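Long-range contacts in DSBA-like thioredoxin domain-containing protein (Pseudomonas aeruginosa PAO1, PDB 5HFI), which acts as a cytosolic disulfide reductase (DsbM) of the thioredoxin superfamily, caught here with glutathione bound through a mixed disulfide: residues W19-S24 with T73-G78; K79-G84 with A122-G127; Y13-G18 with P97-V102. One frame throughout, in Å; residues are numbered along the deposited sequence.

Interaction 1: residues W19-S24 with T73-G78. With GSH (glutathione), chain B.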
loop_
_atom_site.group_PDB
_atom_site.type_symbol
_atom_site.label_atom_id
_atom_site.label_comp_id
_atom_site.label_asym_id
_atom_site.label_seq_id
_atom_site.Cartn_x
_atom_site.Cartn_y
_atom_site.Cartn_z
ATOM N N TRP A 19 -4.536 -2.184 7.789
ATOM C CA TRP A 19 -3.813 -3.442 7.918
ATOM C C TRP A 19 -2.711 -3.568 6.874
ATOM O O TRP A 19 -1.707 -4.243 7.121
ATOM C CB TRP A 19 -4.784 -4.617 7.842
ATOM C CG TRP A 19 -5.505 -4.819 9.131
ATOM C CD1 TRP A 19 -6.826 -4.590 9.380
ATOM C CD2 TRP A 19 -4.933 -5.267 10.365
ATOM N NE1 TRP A 19 -7.115 -4.880 10.692
ATOM C CE2 TRP A 19 -5.969 -5.298 11.317
ATOM C CE3 TRP A 19 -3.645 -5.651 10.753
ATOM C CZ2 TRP A 19 -5.758 -5.698 12.635
ATOM C CZ3 TRP A 19 -3.438 -6.047 12.064
ATOM C CH2 TRP A 19 -4.488 -6.067 12.988
ATOM N N CYS A 20 -2.869 -2.928 5.713
ATOM C CA CYS A 20 -1.763 -2.882 4.762
ATOM C C CYS A 20 -0.588 -2.106 5.336
ATOM O O CYS A 20 0.569 -2.507 5.170
ATOM C CB CYS A 20 -2.220 -2.271 3.439
ATOM S SG CYS A 20 -3.281 -3.369 2.483
ATOM N N TYR A 21 -0.868 -1.000 6.029
ATOM C CA TYR A 21 0.188 -0.277 6.728
ATOM C C TYR A 21 0.810 -1.145 7.815
ATOM O O TYR A 21 2.029 -1.121 8.017
ATOM C CB TYR A 21 -0.373 1.018 7.313
ATOM C CG TYR A 21 0.628 1.835 8.100
ATOM C CD1 TYR A 21 1.816 2.262 7.522
ATOM C CD2 TYR A 21 0.370 2.198 9.416
ATOM C CE1 TYR A 21 2.727 3.017 8.239
ATOM C CE2 TYR A 21 1.274 2.953 10.140
ATOM C CZ TYR A 21 2.452 3.358 9.546
ATOM O OH TYR A 21 3.352 4.112 10.265
ATOM N N GLY A 22 -0.012 -1.931 8.513
ATOM C CA GLY A 22 0.527 -2.880 9.470
ATOM C C GLY A 22 1.428 -3.916 8.829
ATOM O O GLY A 22 2.342 -4.433 9.475
ATOM N N ALA A 23 1.201 -4.219 7.553
ATOM C CA ALA A 23 2.017 -5.173 6.818
ATOM C C ALA A 23 3.159 -4.519 6.051
ATOM O O ALA A 23 3.880 -5.215 5.334
ATOM C CB ALA A 23 1.147 -5.974 5.845
ATOM N N SER A 24 3.340 -3.203 6.169
ATOM C CA SER A 24 4.441 -2.553 5.467
ATOM C C SER A 24 5.799 -3.180 5.783
ATOM O O SER A 24 6.611 -3.312 4.852
ATOM C CB SER A 24 4.445 -1.052 5.784
ATOM O OG SER A 24 5.346 -0.354 4.933
ATOM N N THR A 73 1.590 -4.793 15.406
ATOM C CA THR A 73 2.690 -4.680 14.458
ATOM C C THR A 73 3.791 -3.724 14.894
ATOM O O THR A 73 4.860 -3.722 14.274
ATOM C CB THR A 73 2.169 -4.223 13.087
ATOM O OG1 THR A 73 1.637 -2.894 13.191
ATOM C CG2 THR A 73 1.077 -5.159 12.599
ATOM N N GLY A 74 3.564 -2.912 15.922
ATOM C CA GLY A 74 4.524 -1.883 16.269
ATOM C C GLY A 74 4.591 -0.721 15.305
ATOM O O GLY A 74 5.457 0.144 15.461
ATOM N N GLN A 75 3.707 -0.672 14.313
ATOM C CA GLN A 75 3.729 0.421 13.355
ATOM C C GLN A 75 3.287 1.720 14.026
ATOM O O GLN A 75 2.339 1.719 14.819
ATOM C CB GLN A 75 2.827 0.108 12.162
ATOM C CG GLN A 75 3.440 -0.859 11.150
ATOM C CD GLN A 75 4.556 -0.228 10.334
ATOM O OE1 GLN A 75 4.327 0.268 9.230
ATOM N NE2 GLN A 75 5.771 -0.254 10.866
ATOM N N PRO A 76 3.955 2.835 13.743
ATOM C CA PRO A 76 3.647 4.090 14.433
ATOM C C PRO A 76 2.533 4.888 13.774
ATOM O O PRO A 76 2.368 4.910 12.553
ATOM C CB PRO A 76 4.976 4.853 14.344
ATOM C CG PRO A 76 5.550 4.406 13.042
ATOM C CD PRO A 76 5.148 2.955 12.885
ATOM N N PHE A 77 1.770 5.573 14.622
ATOM C CA PHE A 77 0.723 6.486 14.187
ATOM C C PHE A 77 0.971 7.838 14.842
ATOM O O PHE A 77 1.212 7.908 16.051
ATOM C CB PHE A 77 -0.667 5.950 14.546
ATOM C CG PHE A 77 -1.037 4.677 13.827
ATOM C CD1 PHE A 77 -1.860 4.709 12.713
ATOM C CD2 PHE A 77 -0.565 3.449 14.268
ATOM C CE1 PHE A 77 -2.206 3.545 12.051
ATOM C CE2 PHE A 77 -0.903 2.281 13.608
ATOM C CZ PHE A 77 -1.726 2.330 12.498
ATOM N N GLY A 78 0.920 8.907 14.044
ATOM C CA GLY A 78 1.319 10.220 14.496
ATOM C C GLY A 78 0.168 11.077 14.990
ATOM O O GLY A 78 -0.991 10.859 14.648
HETATM N N1 GSH B . -5.723 -8.588 7.984
HETATM C CA1 GSH B . -6.674 -8.239 9.025
HETATM C C1 GSH B . -6.820 -9.401 10.005
HETATM O O11 GSH B . -7.959 -9.711 10.445
HETATM O O12 GSH B . -5.803 -10.048 10.373
HETATM C CB1 GSH B . -8.028 -7.933 8.390
HETATM C CG1 GSH B . -7.793 -7.281 7.031
HETATM C CD1 GSH B . -8.927 -6.312 6.706
HETATM O OE1 GSH B . -9.953 -6.371 7.299
HETATM N N2 GSH B . -8.739 -5.314 5.670
HETATM C CA2 GSH B . -9.811 -4.391 5.347
HETATM C C2 GSH B . -10.704 -5.058 4.300
HETATM O O2 GSH B . -10.258 -5.349 3.239
HETATM C CB2 GSH B . -9.233 -3.090 4.786
HETATM S SG2 GSH B . -7.845 -2.486 5.799
HETATM N N3 GSH B . -12.093 -5.348 4.606
HETATM C CA3 GSH B . -12.941 -5.990 3.617
HETATM C C3 GSH B . -13.145 -5.057 2.426
HETATM O O31 GSH B . -12.993 -5.493 1.254
HETATM O O32 GSH B . -13.464 -3.855 2.617
#

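Interaction 2: residues K79-G84 with A122-G127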
loop_
_atom_site.group_PDB
_atom_site.type_symbol
_atom_site.label_atom_id
_atom_site.label_comp_id
_atom_site.label_asym_id
_atom_site.label_seq_id
_atom_site.Cartn_x
_atom_site.Cartn_y
_atom_site.Cartn_z
ATOM N N LYS A 79 0.518 12.078 15.805
ATOM C CA LYS A 79 -0.490 12.988 16.340
ATOM C C LYS A 79 -1.148 13.811 15.240
ATOM O O LYS A 79 -2.332 14.153 15.349
ATOM C CB LYS A 79 0.134 13.910 17.390
ATOM C CG LYS A 79 1.245 14.806 16.858
ATOM C CD LYS A 79 1.743 15.765 17.928
ATOM C CE LYS A 79 2.891 16.620 17.413
ATOM N NZ LYS A 79 4.092 15.803 17.085
ATOM N N ASP A 80 -0.410 14.136 14.175
ATOM C CA ASP A 80 -1.004 14.882 13.073
ATOM C C ASP A 80 -2.004 14.041 12.291
ATOM O O ASP A 80 -2.804 14.594 11.529
ATOM C CB ASP A 80 0.086 15.412 12.141
ATOM C CG ASP A 80 0.974 16.448 12.811
ATOM O OD1 ASP A 80 2.192 16.454 12.538
ATOM O OD2 ASP A 80 0.455 17.255 13.610
ATOM N N TYR A 81 -1.975 12.721 12.465
ATOM C CA TYR A 81 -2.979 11.837 11.883
ATOM C C TYR A 81 -4.186 11.693 12.807
ATOM O O TYR A 81 -5.321 11.966 12.401
ATOM C CB TYR A 81 -2.357 10.470 11.582
ATOM C CG TYR A 81 -3.362 9.387 11.270
ATOM C CD1 TYR A 81 -3.626 8.375 12.183
ATOM C CD2 TYR A 81 -4.049 9.376 10.063
ATOM C CE1 TYR A 81 -4.546 7.381 11.902
ATOM C CE2 TYR A 81 -4.972 8.387 9.772
ATOM C CZ TYR A 81 -5.214 7.392 10.695
ATOM O OH TYR A 81 -6.129 6.406 10.414
ATOM N N PHE A 82 -3.948 11.272 14.054
ATOM C CA PHE A 82 -5.035 11.083 15.013
ATOM C C PHE A 82 -5.813 12.373 15.238
ATOM O O PHE A 82 -7.049 12.383 15.203
ATOM C CB PHE A 82 -4.479 10.576 16.345
ATOM C CG PHE A 82 -4.143 9.112 16.355
ATOM C CD1 PHE A 82 -4.973 8.188 15.742
ATOM C CD2 PHE A 82 -3.000 8.660 16.991
ATOM C CE1 PHE A 82 -4.664 6.841 15.756
ATOM C CE2 PHE A 82 -2.686 7.317 17.013
ATOM C CZ PHE A 82 -3.519 6.405 16.395
ATOM N N ASP A 83 -5.103 13.472 15.487
ATOM C CA ASP A 83 -5.723 14.722 15.907
ATOM C C ASP A 83 -5.657 15.805 14.837
ATOM O O ASP A 83 -5.990 16.960 15.119
ATOM C CB ASP A 83 -5.073 15.216 17.201
ATOM C CG ASP A 83 -5.270 14.250 18.356
ATOM O OD1 ASP A 83 -6.358 13.641 18.444
ATOM O OD2 ASP A 83 -4.335 14.096 19.171
ATOM N N GLY A 84 -5.241 15.464 13.622
ATOM C CA GLY A 84 -5.204 16.436 12.549
ATOM C C GLY A 84 -5.989 16.000 11.331
ATOM O O GLY A 84 -7.018 16.594 10.996
ATOM N N ALA A 122 3.228 9.278 5.023
ATOM C CA ALA A 122 2.650 10.614 4.904
ATOM C C ALA A 122 1.245 10.660 5.494
ATOM O O ALA A 122 0.846 11.665 6.094
ATOM C CB ALA A 122 2.634 11.051 3.440
ATOM N N HIS A 123 0.493 9.606 5.345
ATOM C CA HIS A 123 -0.868 9.536 5.853
ATOM C C HIS A 123 -0.923 9.238 7.369
ATOM O O HIS A 123 -1.383 10.064 8.105
ATOM C CB HIS A 123 -1.615 8.464 5.100
ATOM C CG HIS A 123 -3.047 8.283 5.488
ATOM N ND1 HIS A 123 -4.048 9.105 5.036
ATOM C CD2 HIS A 123 -3.655 7.314 6.196
ATOM C CE1 HIS A 123 -5.201 8.667 5.479
ATOM N NE2 HIS A 123 -4.989 7.590 6.197
ATOM N N TYR A 124 -0.328 8.110 7.795
ATOM C CA TYR A 124 -0.507 7.645 9.168
ATOM C C TYR A 124 0.419 8.335 10.162
ATOM O O TYR A 124 0.079 8.442 11.346
ATOM C CB TYR A 124 -0.298 6.132 9.229
ATOM C CG TYR A 124 -1.373 5.349 8.518
ATOM C CD1 TYR A 124 -2.643 5.228 9.072
ATOM C CD2 TYR A 124 -1.126 4.744 7.290
ATOM C CE1 TYR A 124 -3.630 4.519 8.432
ATOM C CE2 TYR A 124 -2.109 4.034 6.638
ATOM C CZ TYR A 124 -3.360 3.925 7.218
ATOM O OH TYR A 124 -4.358 3.222 6.590
ATOM N N VAL A 125 1.585 8.790 9.724
ATOM C CA VAL A 125 2.536 9.459 10.605
ATOM C C VAL A 125 2.429 10.973 10.493
ATOM O O VAL A 125 2.327 11.672 11.500
ATOM C CB VAL A 125 3.971 8.972 10.307
ATOM C CG1 VAL A 125 4.980 9.773 11.112
ATOM C CG2 VAL A 125 4.094 7.489 10.606
ATOM N N GLU A 126 2.432 11.493 9.269
ATOM C CA GLU A 126 2.486 12.931 9.041
ATOM C C GLU A 126 1.114 13.579 8.908
ATOM O O GLU A 126 1.025 14.811 8.957
ATOM C CB GLU A 126 3.312 13.227 7.785
ATOM C CG GLU A 126 4.791 12.915 7.942
ATOM C CD GLU A 126 5.509 12.771 6.607
ATOM O OE1 GLU A 126 6.356 11.858 6.486
ATOM O OE2 GLU A 126 5.222 13.567 5.685
ATOM N N GLY A 127 0.053 12.795 8.740
ATOM C CA GLY A 127 -1.273 13.365 8.594
ATOM C C GLY A 127 -1.463 14.173 7.332
ATOM O O GLY A 127 -2.258 15.120 7.323
HETATM O O HOH W 1 2.492 13.468 13.459
HETATM O O HOH W 2 -2.709 17.310 9.457
HETATM O O HOH W 3 3.127 16.622 9.489
HETATM O O HOH W 4 -6.914 6.099 7.925
#

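Interaction 3: residues Y13-G18 with P97-V102. With GSH (glutathione), chain B.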
loop_
_atom_site.group_PDB
_atom_site.type_symbol
_atom_site.label_atom_id
_atom_site.label_comp_id
_atom_site.label_asym_id
_atom_site.label_seq_id
_atom_site.Cartn_x
_atom_site.Cartn_y
_atom_site.Cartn_z
ATOM N N TYR A 13 -3.051 -4.764 -2.197
ATOM C CA TYR A 13 -2.992 -3.747 -1.161
ATOM C C TYR A 13 -3.993 -2.642 -1.465
ATOM O O TYR A 13 -4.568 -2.568 -2.555
ATOM C CB TYR A 13 -1.588 -3.137 -1.062
ATOM C CG TYR A 13 -1.289 -2.225 -2.233
ATOM C CD1 TYR A 13 -1.473 -0.849 -2.132
ATOM C CD2 TYR A 13 -0.852 -2.738 -3.446
ATOM C CE1 TYR A 13 -1.226 -0.015 -3.198
ATOM C CE2 TYR A 13 -0.593 -1.908 -4.519
ATOM C CZ TYR A 13 -0.785 -0.546 -4.388
ATOM O OH TYR A 13 -0.535 0.287 -5.450
ATOM N N ASP A 14 -4.174 -1.759 -0.481
ATOM C CA ASP A 14 -4.781 -0.465 -0.725
ATOM C C ASP A 14 -4.086 0.543 0.175
ATOM O O ASP A 14 -3.893 0.263 1.373
ATOM C CB ASP A 14 -6.280 -0.436 -0.462
ATOM C CG ASP A 14 -6.913 0.853 -0.917
ATOM O OD1 ASP A 14 -6.989 1.800 -0.103
ATOM O OD2 ASP A 14 -7.293 0.926 -2.106
ATOM N N PRO A 15 -3.705 1.706 -0.349
ATOM C CA PRO A 15 -2.948 2.666 0.469
ATOM C C PRO A 15 -3.693 3.167 1.698
ATOM O O PRO A 15 -3.042 3.594 2.658
ATOM C CB PRO A 15 -2.647 3.816 -0.506
ATOM C CG PRO A 15 -2.904 3.266 -1.870
ATOM C CD PRO A 15 -3.942 2.205 -1.714
ATOM N N LEU A 16 -5.025 3.119 1.714
ATOM C CA LEU A 16 -5.799 3.598 2.852
ATOM C C LEU A 16 -6.272 2.471 3.762
ATOM O O LEU A 16 -7.108 2.705 4.643
ATOM C CB LEU A 16 -6.992 4.423 2.368
ATOM C CG LEU A 16 -6.588 5.767 1.750
ATOM C CD1 LEU A 16 -7.695 6.337 0.890
ATOM C CD2 LEU A 16 -6.204 6.757 2.826
ATOM N N CYS A 17 -5.762 1.259 3.566
ATOM C CA CYS A 17 -6.086 0.125 4.420
ATOM C C CYS A 17 -5.097 0.086 5.579
ATOM O O CYS A 17 -3.887 -0.049 5.363
ATOM C CB CYS A 17 -6.041 -1.177 3.624
ATOM S SG CYS A 17 -6.208 -2.656 4.640
ATOM N N GLY A 18 -5.612 0.218 6.804
ATOM C CA GLY A 18 -4.734 0.234 7.964
ATOM C C GLY A 18 -3.928 -1.042 8.109
ATOM O O GLY A 18 -2.760 -1.012 8.505
ATOM N N PRO A 97 -5.963 8.355 -6.239
ATOM C CA PRO A 97 -4.745 9.155 -6.456
ATOM C C PRO A 97 -3.501 8.503 -5.868
ATOM O O PRO A 97 -2.480 8.420 -6.567
ATOM C CB PRO A 97 -5.070 10.502 -5.788
ATOM C CG PRO A 97 -6.565 10.581 -5.853
ATOM C CD PRO A 97 -7.036 9.172 -5.632
ATOM N N PRO A 98 -3.515 8.023 -4.612
ATOM C CA PRO A 98 -2.291 7.374 -4.110
ATOM C C PRO A 98 -1.921 6.125 -4.885
ATOM O O PRO A 98 -0.729 5.831 -5.034
ATOM C CB PRO A 98 -2.624 7.040 -2.648
ATOM C CG PRO A 98 -4.068 7.186 -2.519
ATOM C CD PRO A 98 -4.501 8.186 -3.528
ATOM N N THR A 99 -2.903 5.360 -5.365
ATOM C CA THR A 99 -2.564 4.193 -6.172
ATOM C C THR A 99 -1.918 4.611 -7.488
ATOM O O THR A 99 -0.937 3.997 -7.925
ATOM C CB THR A 99 -3.801 3.331 -6.423
ATOM O OG1 THR A 99 -4.383 2.954 -5.168
ATOM C CG2 THR A 99 -3.420 2.068 -7.188
ATOM N N ALA A 100 -2.445 5.659 -8.129
ATOM C CA ALA A 100 -1.815 6.173 -9.341
ATOM C C ALA A 100 -0.381 6.619 -9.081
ATOM O O ALA A 100 0.486 6.457 -9.949
ATOM C CB ALA A 100 -2.636 7.331 -9.914
ATOM N N ALA A 101 -0.110 7.172 -7.898
ATOM C CA ALA A 101 1.256 7.565 -7.561
ATOM C C ALA A 101 2.169 6.349 -7.465
ATOM O O ALA A 101 3.330 6.402 -7.888
ATOM C CB ALA A 101 1.267 8.354 -6.251
ATOM N N VAL A 102 1.662 5.246 -6.912
ATOM C CA VAL A 102 2.445 4.014 -6.853
ATOM C C VAL A 102 2.717 3.500 -8.263
ATOM O O VAL A 102 3.844 3.118 -8.599
ATOM C CB VAL A 102 1.716 2.958 -6.000
ATOM C CG1 VAL A 102 2.364 1.595 -6.161
ATOM C CG2 VAL A 102 1.677 3.386 -4.532
HETATM N N1 GSH B . -5.723 -8.588 7.984
HETATM C CA1 GSH B . -6.674 -8.239 9.025
HETATM C C1 GSH B . -6.820 -9.401 10.005
HETATM O O11 GSH B . -7.959 -9.711 10.445
HETATM O O12 GSH B . -5.803 -10.048 10.373
HETATM C CB1 GSH B . -8.028 -7.933 8.390
HETATM C CG1 GSH B . -7.793 -7.281 7.031
HETATM C CD1 GSH B . -8.927 -6.312 6.706
HETATM O OE1 GSH B . -9.953 -6.371 7.299
HETATM N N2 GSH B . -8.739 -5.314 5.670
HETATM C CA2 GSH B . -9.811 -4.391 5.347
HETATM C C2 GSH B . -10.704 -5.058 4.300
HETATM O O2 GSH B . -10.258 -5.349 3.239
HETATM C CB2 GSH B . -9.233 -3.090 4.786
HETATM S SG2 GSH B . -7.845 -2.486 5.799
HETATM N N3 GSH B . -12.093 -5.348 4.606
HETATM C CA3 GSH B . -12.941 -5.990 3.617
HETATM C C3 GSH B . -13.145 -5.057 2.426
HETATM O O31 GSH B . -12.993 -5.493 1.254
HETATM O O32 GSH B . -13.464 -3.855 2.617
HETATM O O HOH W 5 -5.562 0.525 -4.454
#

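Interaction 1: residues W19-S24 with T73-G78
Tyr21 meets the 73-78 segment with both its hydroxyl and its ring. A hydrogen bond runs from Tyr21 OH to the backbone O of Pro76, at 2.6 Å. It lies in the carbonyl plane, on a lone pair. CG of Tyr21, anti to the backbone N (chi1 178°), is carried toward 73-78.

The aromatic part is a T-shaped pair. The edge of Tyr21 points at the face of Phe77, with planes at 85°. Tyr21 CD2 is 3.7 Å from Phe77 CZ, and Tyr124 stacks on the Tyr21 ring.

Helix 18-22 is the first helix of the thioredoxin fold and carries Cys20 of the CxxC pair. Segment 73-78 links helices 64-73 and 79-85 in the helical insert of this DsbA-like protein.

Van der Waals contacts fill in between. Gln75 CG lies 3.9 Å from Gly22 CA, while its CB reaches the Tyr21 ring at CE2. Thr73 CG2 sits 3.4 Å from Gly22 O. An ST turn shapes this end: Gln75 N donates to Thr73 OG1 at 3.2 Å, and OG1 also bonds to Ile69 O.

On the ligand side, glutathione CA1 covers one face of Trp19, 3.6 Å from CG.

Interaction 2: residues K79-G84 with A122-G127
The Tyr81 ring has Tyr124 CD1 over one face, 3.7 Å above the plane and offset toward the rim. The edge of Tyr124 is turned to that face, with the planes at 61°. The two side chains lie side by side and point the same way. Tyr124 CA also stands over the Tyr81 ring, a CH-pi contact. His123 meets Tyr81 at a slant, the planes 55° apart, and NE2 of His123 is 3.7 Å from CE2 of Tyr81. His123 in turn covers Tyr124: CD2 of His123 sits 3.4 Å above the centre of that ring.

This aromatic cluster joins two helices of the helical insert of a DsbA-like thioredoxin fold. Helix 79-85 supplies Tyr81, and the end of helix 112-124 supplies the other two rings. CG of Tyr81, anti to the backbone N (chi1 167°), is placed 3.6 Å from Tyr124 O. A water lies near the ring planes of both Tyr81 and His123. It donates to Tyr81 OH at 2.6 Å and also hydrogen-bonds His123 NE2. Asp66 is a further partner of the Tyr81 hydroxyl.

No direct hydrogen bond crosses between the segments. At the backbone, Gly127 CA makes a CA-H...O contact with Asp80 O at 3.5 Å. Gly127, with positive phi, is where the backbone leaves helical geometry. Waters span the outer side. One accepts from Asp80 N and donates to Val125 O at 2.7 Å. Another donates to Asp80 OD1, and to Glu126 O at 2.8 Å.

Interaction 3: residues Y13-G18 with P97-V102
Tyr13 and Val102 reach toward each other, tip to tip, in the close-packed half of this buried contact. Tyr13 OH lies 3.3 Å from Val102 CG1, and the CB of Val102 is also close. From a different direction, CG2 of Thr99 comes within 3.8 Å of Tyr13 OH. A chi1 of 73° sets CG of Tyr13 between the backbone N and the carbonyl carbon, which starts the side chain toward Val102. Leu116 of helix 112-124 packs against both Tyr13 and Val102.

Next to this pair, Pro15 crosses Pro98 at about a right angle. Pro15 CG is 3.9 Å from Pro98 CB. Pro15 CD also sits 3.6 Å from Thr99 OG1, again with the side chains crossed. The hydroxyl of Thr99 has its own partner in Ser95 O, just before helix 96-109.

The loop 13-18 follows strand 8-13, an inner strand of the sheet, and leads into the CxxC helix, the usual site of the active cysteines in the thioredoxin fold. Two turns shape it. A type I beta turn runs from Asp14 to Cys17. An Asx turn overlaps it: Leu16 N donates to Asp14 OD1 at 3.0 Å, on the anti side of the carboxylate and 35° out of its plane.

The looser half is bridged by water. One water donates to Asp14 OD2 at 2.9 Å and to Thr99 OG1. Asp14 is held further by Met45 N on OD2 and Ser95 OG on OD1. Past Leu16 the loop leaves the helix. Cys17, the N-cap residue of helix 18-22, takes no part in the packing with 97-102. Its SG is instead bonded to glutathione SG2 at 2.0 Å, in the mixed disulfide.

Overall arrangement
The three contacts lie within one DsbA-like thioredoxin domain, with centres 13 to 16 Å apart. Interaction 1 closes before interaction 2 opens. It is nested in the loop closed by interaction 3, whereas interactions 2 and 3 cross along the chain. Interactions 1 and 3 share the glutathione site, since segments 13-18 and 19-24 together span the CxxC motif. Both tie that motif to the helical insert. Interaction 2 joins helices 79-85 and 112-124, with helix 96-109 between them in the chain. Tyr124 connects all three: its O probably bonds to Gly78 N, its ring packs on Phe77, and its OH approaches Gly18 N. The insert is thus packed around the start of the active-site helix.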